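Local coordinates for protein mannan endo-1,4-beta-mannosidase (Cryptopygus antarcticus, PDB 4OOU) that hydrolyses the beta-1,4-linked backbone of mannans at internal linkages, releasing mainly short manno-oligosaccharides, at residues A[253-256]-A[257-261]; A[241-244]-A[245-248]; A[158-161]-A[162-166]; A[216-219]-A[220-224]. One frame throughout, in Å; residues are numbered along the deposited sequence.

Contact 1 (A[253-256]-A[257-261]); sequences GYRN and HYKDS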
# COMPACT_ATOMS: atom_id res chain seq x y z
N GLY A 253 23.44 -5.51 3.47
CA GLY A 253 23.33 -6.97 3.54
C GLY A 253 21.91 -7.52 3.52
O GLY A 253 21.69 -8.72 3.60
N TYR A 254 20.93 -6.63 3.39
CA TYR A 254 19.55 -7.04 3.29
C TYR A 254 19.25 -7.45 1.85
O TYR A 254 20.12 -7.34 0.97
CB TYR A 254 18.65 -5.88 3.64
CG TYR A 254 18.95 -5.19 4.93
CD1 TYR A 254 19.50 -5.88 6.03
CD2 TYR A 254 18.61 -3.85 5.10
CE1 TYR A 254 19.74 -5.24 7.23
CE2 TYR A 254 18.82 -3.21 6.30
CZ TYR A 254 19.39 -3.91 7.36
OH TYR A 254 19.63 -3.24 8.54
N ARG A 255 18.02 -7.86 1.61
CA ARG A 255 17.60 -8.29 0.28
C ARG A 255 16.34 -7.56 -0.15
O ARG A 255 15.40 -7.44 0.62
CB ARG A 255 17.34 -9.79 0.33
CG ARG A 255 16.89 -10.42 -0.99
CD ARG A 255 18.01 -10.54 -2.01
NE ARG A 255 19.24 -11.09 -1.42
CZ ARG A 255 20.44 -10.50 -1.46
NH1 ARG A 255 20.61 -9.33 -2.08
NH2 ARG A 255 21.47 -11.11 -0.88
N ASN A 256 16.33 -7.06 -1.38
CA ASN A 256 15.11 -6.52 -1.99
C ASN A 256 14.38 -7.68 -2.65
O ASN A 256 14.72 -8.07 -3.77
CB ASN A 256 15.47 -5.44 -3.03
CG ASN A 256 14.26 -4.80 -3.70
OD1 ASN A 256 13.09 -5.18 -3.47
ND2 ASN A 256 14.53 -3.82 -4.56
N HIS A 257 13.37 -8.22 -1.98
CA HIS A 257 12.66 -9.37 -2.50
C HIS A 257 11.62 -9.07 -3.56
O HIS A 257 11.04 -10.01 -4.07
CB HIS A 257 11.96 -10.14 -1.38
CG HIS A 257 12.89 -11.01 -0.62
ND1 HIS A 257 13.55 -10.59 0.51
CD2 HIS A 257 13.28 -12.29 -0.83
CE1 HIS A 257 14.30 -11.57 0.98
NE2 HIS A 257 14.16 -12.62 0.18
N TYR A 258 11.40 -7.80 -3.89
CA TYR A 258 10.28 -7.42 -4.77
C TYR A 258 10.70 -6.64 -6.02
O TYR A 258 9.85 -6.07 -6.72
CB TYR A 258 9.23 -6.66 -3.96
CG TYR A 258 8.76 -7.40 -2.69
CD1 TYR A 258 9.43 -7.26 -1.51
CD2 TYR A 258 7.65 -8.21 -2.70
CE1 TYR A 258 9.01 -7.90 -0.36
CE2 TYR A 258 7.23 -8.87 -1.56
CZ TYR A 258 7.92 -8.70 -0.39
OH TYR A 258 7.53 -9.35 0.78
N LYS A 259 12.00 -6.65 -6.33
CA LYS A 259 12.49 -6.09 -7.60
C LYS A 259 11.91 -6.81 -8.81
O LYS A 259 11.62 -7.99 -8.74
CB LYS A 259 14.05 -6.05 -7.69
CG LYS A 259 14.88 -7.26 -7.25
CD LYS A 259 16.34 -6.80 -7.08
CE LYS A 259 17.36 -7.92 -6.85
NZ LYS A 259 17.60 -8.30 -5.43
N ASP A 260 11.73 -6.07 -9.90
CA ASP A 260 11.26 -6.68 -11.16
C ASP A 260 11.78 -8.12 -11.34
O ASP A 260 10.97 -9.05 -11.36
CB ASP A 260 11.65 -5.82 -12.36
CG ASP A 260 10.92 -4.48 -12.42
OD1 ASP A 260 10.49 -3.90 -11.37
OD2 ASP A 260 10.78 -3.98 -13.55
N SER A 261 13.10 -8.32 -11.47
CA SER A 261 13.67 -9.69 -11.72
C SER A 261 12.98 -10.79 -10.87
O SER A 261 12.48 -11.79 -11.41
CB SER A 261 15.23 -9.76 -11.61
OG SER A 261 15.71 -9.92 -10.27
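Arg255 lays its aliphatic stem over the imidazole of His257, and Asn256 reaches past His257 to the backbone beyond it, in the loop that leads from strand 238-241 into helix 260-267. The tight part is the CH-pi contact: Arg255 CG stands 3.6 Å from the centroid of the His257 ring, 18° off its normal and offset toward the rim. CG of Arg255 is anti to the backbone N (chi1 -180°), which turns the stem toward the ring; bends at chi2 and chi3 then lead the guanidinium off toward Asp250. The ring is further fixed by NE2, bonded to the carbonyl of Asp197. Close by, Asn256 OD1 accepts the backbone N-H of Tyr258 at 3.1 Å, the donor standing above the carbonyl plane: the bond of an Asx turn. The looser side belongs to the partly exposed Lys259, whose chain drapes over the Asn256 carbonyl and gives it only a weak bond, NZ to O 3.3 Å. Arg255 NH1 and Lys259 NZ lie 4.6 Å apart, yet both form salt bridges to Asp250, whose carboxylate would be expected to offset their like charges.

Contact 2 (A[241-244]-A[245-248]); sequences GSWS and ELTQ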
# COMPACT_ATOMS: atom_id res chain seq x y z
N GLY A 241 3.58 -3.24 0.46
CA GLY A 241 4.09 -2.51 1.63
C GLY A 241 4.73 -3.48 2.61
O GLY A 241 4.04 -4.18 3.36
N SER A 242 6.05 -3.55 2.59
CA SER A 242 6.74 -4.43 3.52
C SER A 242 6.71 -3.92 4.94
O SER A 242 6.60 -2.70 5.18
CB SER A 242 8.18 -4.68 3.11
OG SER A 242 8.19 -5.64 2.07
N TRP A 243 6.82 -4.85 5.87
CA TRP A 243 6.77 -4.50 7.30
C TRP A 243 7.96 -3.69 7.77
O TRP A 243 7.85 -3.01 8.76
CB TRP A 243 6.54 -5.75 8.16
CG TRP A 243 7.56 -6.20 9.12
CD1 TRP A 243 7.49 -6.11 10.50
CD2 TRP A 243 8.72 -6.98 8.83
NE1 TRP A 243 8.57 -6.76 11.07
CE2 TRP A 243 9.33 -7.30 10.07
CE3 TRP A 243 9.30 -7.44 7.65
CZ2 TRP A 243 10.50 -8.04 10.15
CZ3 TRP A 243 10.49 -8.17 7.73
CH2 TRP A 243 11.07 -8.46 8.99
N SER A 244 9.06 -3.72 7.01
CA SER A 244 10.36 -3.17 7.42
C SER A 244 11.20 -2.90 6.21
O SER A 244 10.97 -3.48 5.15
CB SER A 244 11.11 -4.25 8.20
OG SER A 244 12.23 -3.71 8.81
N GLU A 245 12.21 -2.06 6.37
CA GLU A 245 13.27 -1.86 5.36
C GLU A 245 13.94 -3.16 4.85
O GLU A 245 14.32 -3.23 3.66
CB GLU A 245 14.33 -0.91 5.94
CG GLU A 245 15.18 -1.48 7.08
CD GLU A 245 14.60 -1.33 8.48
OE1 GLU A 245 13.50 -0.75 8.69
OE2 GLU A 245 15.28 -1.83 9.41
N LEU A 246 14.05 -4.16 5.75
CA LEU A 246 14.82 -5.43 5.58
C LEU A 246 14.64 -6.22 4.30
O LEU A 246 15.46 -7.11 3.95
CB LEU A 246 14.48 -6.39 6.72
CG LEU A 246 15.21 -6.35 8.07
CD1 LEU A 246 16.16 -5.18 8.29
CD2 LEU A 246 14.20 -6.38 9.21
N THR A 247 13.56 -5.92 3.60
CA THR A 247 13.11 -6.76 2.54
C THR A 247 12.87 -5.96 1.26
O THR A 247 12.39 -6.49 0.26
CB THR A 247 11.89 -7.53 3.05
OG1 THR A 247 11.67 -8.67 2.24
CG2 THR A 247 10.70 -6.70 3.04
N GLN A 248 13.23 -4.68 1.27
CA GLN A 248 13.06 -3.86 0.06
C GLN A 248 14.29 -2.99 -0.26
O GLN A 248 14.20 -1.98 -0.97
CB GLN A 248 11.75 -3.05 0.11
CG GLN A 248 10.54 -3.85 -0.40
CD GLN A 248 9.29 -3.02 -0.57
OE1 GLN A 248 9.36 -1.85 -0.96
NE2 GLN A 248 8.14 -3.61 -0.29
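Ser242 and Gln248 are joined by the stronger polar link across this loop: Gln248 NE2 donates to Ser242 OG at 3.1 Å, with a bent N-H...O angle of 136°, although the position of OG is somewhat uncertain. A weak bond runs from Ser244 OG to Glu245 OE1, 3.2 Å. The Glu245 chain bends at chi2 (-87°), folding the carboxylate back beside the preceding serine. Beyond the loop, OE1 of the Gln248 amide takes the backbone N-H of Gln278, its strongest partner, and NE2 also bonds the carbonyl of Val240, while Ser242 OG is bonded to Glu183 and Glu245 OE2 to Asn289. Within the turn, the N-H of Gln248 reaches the carbonyl of Glu245 at 3.0 Å.

Packing takes over further out. Leu246 sends CD2 to the indole of Trp243, 3.8 Å from CH2, and the same methyl lies 3.3 Å from Ser244 OG. The CB of Ser244 covers one face of the indole, near its rim. Trp243 binds substrate, and its ring meets that of Trp208, another substrate-binding residue, and touches Glu181, the probable proton donor/acceptor. The loop leaves the carboxyl end of strand 238-241, where active-site loops of the TIM barrel gather, packs Glu245 and Gln248 on strand 277-281, and leads on through Thr247, hydrogen-bonded to His257, toward helix 260-267.

Contact 3 (A[158-161]-A[162-166]); sequences NALT and PMVNA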
# COMPACT_ATOMS: atom_id res chain seq x y z
N ASN A 158 -13.25 -12.98 -11.85
CA ASN A 158 -14.55 -12.70 -11.30
C ASN A 158 -14.64 -11.55 -10.31
O ASN A 158 -15.75 -11.13 -9.92
CB ASN A 158 -15.08 -13.95 -10.62
CG ASN A 158 -15.42 -15.02 -11.61
OD1 ASN A 158 -15.77 -14.73 -12.77
ND2 ASN A 158 -15.32 -16.26 -11.18
N ALA A 159 -13.48 -11.07 -9.86
CA ALA A 159 -13.47 -9.92 -8.97
C ALA A 159 -12.55 -8.86 -9.52
O ALA A 159 -13.00 -7.76 -9.84
CB ALA A 159 -13.07 -10.33 -7.57
N LEU A 160 -11.27 -9.17 -9.69
CA LEU A 160 -10.25 -8.10 -9.82
C LEU A 160 -10.26 -7.33 -11.14
O LEU A 160 -10.40 -6.13 -11.15
CB LEU A 160 -8.85 -8.65 -9.52
CG LEU A 160 -7.75 -7.59 -9.54
CD1 LEU A 160 -7.89 -6.67 -8.35
CD2 LEU A 160 -6.39 -8.26 -9.60
N THR A 161 -10.10 -8.04 -12.25
CA THR A 161 -10.26 -7.45 -13.56
C THR A 161 -11.53 -6.53 -13.59
O THR A 161 -11.46 -5.36 -13.96
CB THR A 161 -10.26 -8.53 -14.65
OG1 THR A 161 -9.02 -9.25 -14.63
CG2 THR A 161 -10.43 -7.91 -16.00
N PRO A 162 -12.68 -7.05 -13.14
CA PRO A 162 -13.84 -6.14 -13.15
C PRO A 162 -13.70 -4.91 -12.24
O PRO A 162 -14.20 -3.82 -12.58
CB PRO A 162 -15.02 -7.02 -12.72
CG PRO A 162 -14.50 -8.40 -12.56
CD PRO A 162 -13.07 -8.46 -13.02
N MET A 163 -13.04 -5.08 -11.10
CA MET A 163 -12.75 -3.93 -10.22
C MET A 163 -11.81 -2.92 -10.92
O MET A 163 -12.03 -1.72 -10.90
CB MET A 163 -12.10 -4.38 -8.92
CG MET A 163 -13.02 -5.02 -7.91
SD MET A 163 -12.02 -5.38 -6.45
CE MET A 163 -11.83 -7.10 -6.76
N VAL A 164 -10.77 -3.43 -11.56
CA VAL A 164 -9.83 -2.57 -12.23
C VAL A 164 -10.51 -1.81 -13.36
O VAL A 164 -10.25 -0.62 -13.56
CB VAL A 164 -8.63 -3.34 -12.83
CG1 VAL A 164 -7.60 -2.34 -13.37
CG2 VAL A 164 -7.98 -4.26 -11.79
N ASN A 165 -11.38 -2.49 -14.10
CA ASN A 165 -11.93 -1.88 -15.31
C ASN A 165 -12.92 -0.78 -14.98
O ASN A 165 -13.02 0.22 -15.69
CB ASN A 165 -12.52 -2.93 -16.25
CG ASN A 165 -11.45 -3.56 -17.12
OD1 ASN A 165 -10.70 -2.84 -17.78
ND2 ASN A 165 -11.33 -4.89 -17.10
N ALA A 166 -13.61 -0.94 -13.85
CA ALA A 166 -14.56 0.08 -13.42
C ALA A 166 -13.89 1.26 -12.76
O ALA A 166 -14.38 2.35 -12.83
CB ALA A 166 -15.60 -0.53 -12.50
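The Pro162 ring sits against the preceding turn, among Asn158, Ala159, Leu160 and Thr161, its CG 3.2 Å from the carbonyl O of Ala159. Having no N-H, Pro162 cannot bond to the turn before it, and there helix 149-167 kinks, just after a wider pi-type turn at 158-160. An alanine here removes CG and CD and would probably leave a gap against the Ala159 carbonyl and the kink less firmly fixed. Three backbone bonds join the turns: Met163 N to Ala159 O at 3.0 Å, Val164 N to Leu160 O at 2.8 Å, and Asn165 N to Thr161 O at 2.9 Å. This is one of the outer helices of the TIM barrel, set between helices 109-122 and 215-232. Apolar contacts line its buried side. The thioether of Met163 bends at chi3 (-102°), bringing CE to 3.6 Å from Ala159 CB; Leu109 and Ile110 of helix 109-122 also touch the methionine. Leu160 CG meets Val164 CG2 at 4.0 Å, and these two side chains pack on helix 215-232. On the partly exposed side Thr161 and Asn165 run alongside each other, CG2 of the threonine 3.3 Å from ND2 of the asparagine, whose OD1 is bonded to Lys168.

Contact 4 (A[216-219]-A[220-224]); sequences KQIL and KTINW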
# COMPACT_ATOMS: atom_id res chain seq x y z
N LYS A 216 8.49 -17.85 -2.43
CA LYS A 216 8.17 -18.17 -3.81
C LYS A 216 6.67 -18.00 -4.08
O LYS A 216 6.30 -17.40 -5.09
CB LYS A 216 8.62 -19.58 -4.22
CG LYS A 216 8.22 -19.88 -5.67
CD LYS A 216 8.90 -21.08 -6.30
CE LYS A 216 8.66 -21.02 -7.80
NZ LYS A 216 9.14 -22.24 -8.49
N GLN A 217 5.82 -18.54 -3.22
CA GLN A 217 4.37 -18.41 -3.45
C GLN A 217 3.93 -16.98 -3.27
O GLN A 217 3.18 -16.45 -4.11
CB GLN A 217 3.57 -19.34 -2.56
CG GLN A 217 3.89 -20.81 -2.77
CD GLN A 217 3.76 -21.22 -4.22
OE1 GLN A 217 2.68 -21.11 -4.81
NE2 GLN A 217 4.86 -21.67 -4.81
N ILE A 218 4.41 -16.33 -2.21
CA ILE A 218 4.15 -14.89 -2.05
C ILE A 218 4.39 -14.12 -3.34
O ILE A 218 3.50 -13.44 -3.82
CB ILE A 218 4.99 -14.22 -0.93
CG1 ILE A 218 4.54 -14.71 0.46
CG2 ILE A 218 4.86 -12.70 -1.06
CD1 ILE A 218 5.37 -14.21 1.62
N LEU A 219 5.60 -14.25 -3.89
CA LEU A 219 6.04 -13.47 -5.06
C LEU A 219 5.32 -13.86 -6.33
O LEU A 219 5.07 -13.00 -7.17
CB LEU A 219 7.56 -13.62 -5.30
CG LEU A 219 8.45 -13.01 -4.22
CD1 LEU A 219 9.91 -13.36 -4.47
CD2 LEU A 219 8.25 -11.50 -4.17
N LYS A 220 5.02 -15.15 -6.47
CA LYS A 220 4.24 -15.64 -7.60
C LYS A 220 2.83 -15.05 -7.51
O LYS A 220 2.25 -14.55 -8.49
CB LYS A 220 4.16 -17.16 -7.55
CG LYS A 220 3.47 -17.77 -8.76
CD LYS A 220 2.65 -19.00 -8.41
CE LYS A 220 2.47 -19.87 -9.63
NZ LYS A 220 1.78 -21.10 -9.23
N THR A 221 2.28 -15.10 -6.30
CA THR A 221 0.94 -14.60 -6.11
C THR A 221 0.87 -13.11 -6.43
O THR A 221 -0.05 -12.67 -7.15
CB THR A 221 0.46 -14.90 -4.70
OG1 THR A 221 0.44 -16.31 -4.54
CG2 THR A 221 -0.92 -14.36 -4.47
N ILE A 222 1.85 -12.34 -5.96
CA ILE A 222 1.75 -10.91 -6.23
C ILE A 222 2.09 -10.61 -7.71
O ILE A 222 1.47 -9.75 -8.32
CB ILE A 222 2.30 -9.94 -5.09
CG1 ILE A 222 3.01 -8.72 -5.67
CG2 ILE A 222 3.16 -10.58 -3.97
CD1 ILE A 222 4.49 -8.89 -5.77
N ASN A 223 2.99 -11.38 -8.30
CA ASN A 223 3.28 -11.27 -9.74
C ASN A 223 2.03 -11.45 -10.60
O ASN A 223 1.67 -10.55 -11.38
CB ASN A 223 4.36 -12.30 -10.14
CG ASN A 223 4.74 -12.23 -11.62
OD1 ASN A 223 4.73 -13.27 -12.31
ND2 ASN A 223 5.09 -11.03 -12.11
N TRP A 224 1.32 -12.56 -10.40
CA TRP A 224 0.11 -12.81 -11.16
C TRP A 224 -0.89 -11.69 -10.97
O TRP A 224 -1.54 -11.27 -11.93
CB TRP A 224 -0.55 -14.12 -10.77
CG TRP A 224 0.12 -15.33 -11.30
CD1 TRP A 224 1.45 -15.52 -11.40
CD2 TRP A 224 -0.50 -16.53 -11.76
NE1 TRP A 224 1.71 -16.77 -11.89
CE2 TRP A 224 0.53 -17.42 -12.12
CE3 TRP A 224 -1.84 -16.96 -11.90
CZ2 TRP A 224 0.29 -18.71 -12.63
CZ3 TRP A 224 -2.09 -18.25 -12.42
CH2 TRP A 224 -1.02 -19.11 -12.77
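Lys220 lies alongside Gln217, the two side chains pointing the same way, while its backbone N bonds Lys216 O at 2.9 Å. The CB of Lys220 rests 3.3 Å from that carbonyl oxygen, and the ammonium group at the far end makes a salt bridge to Glu149, a substrate-binding residue at the start of helix 149-167. Thr221 grips one acceptor twice: its N reaches Gln217 O at 2.7 Å, and its OG1 reaches the same oxygen at 2.8 Å from above the carbonyl plane. The second of these bonds follows from chi1 of -61°, which sets the hydroxyl anti to the carbonyl carbon and over the preceding turn; a valine in its place would probably leave Gln217 O with the backbone donor alone. Such a hydroxyl bond to the carbonyl four residues back is familiar in helices, here in 215-232, which packs outside the barrel between helices 149-167 and 260-267. Ile222 then crosses Ile218, their CG2 methyls 4.0 Å apart. Asn223 N bonds Leu219 O at 2.9 Å; ND2 of its amide bonds the carbonyls of Lys269 and Gly272, while Leu219 itself packs on Leu263.

Contacts 1 and 2 belong to the same loop after strand 238-241 and touch directly, with a probable hydrogen bond from His257 N to Thr247 O (3.0 Å). Contact 2, the more deeply buried, carries a substrate-binding tryptophan; contact 1, farther from the chain's centre, mixes buried side chains with a partly exposed basic edge. Contacts 3 and 4 instead sit within outer helices of the barrel, 149-167 and 215-232, which pack on each other. Both rest on helical backbone bonding, regular in the buried contact 4 and broken by a proline in contact 3, which is only partly buried. Contact 4 meets contact 1 through Leu219 against Tyr258, whereas contact 3 stays about 6 Å from contact 4 at the nearest atoms.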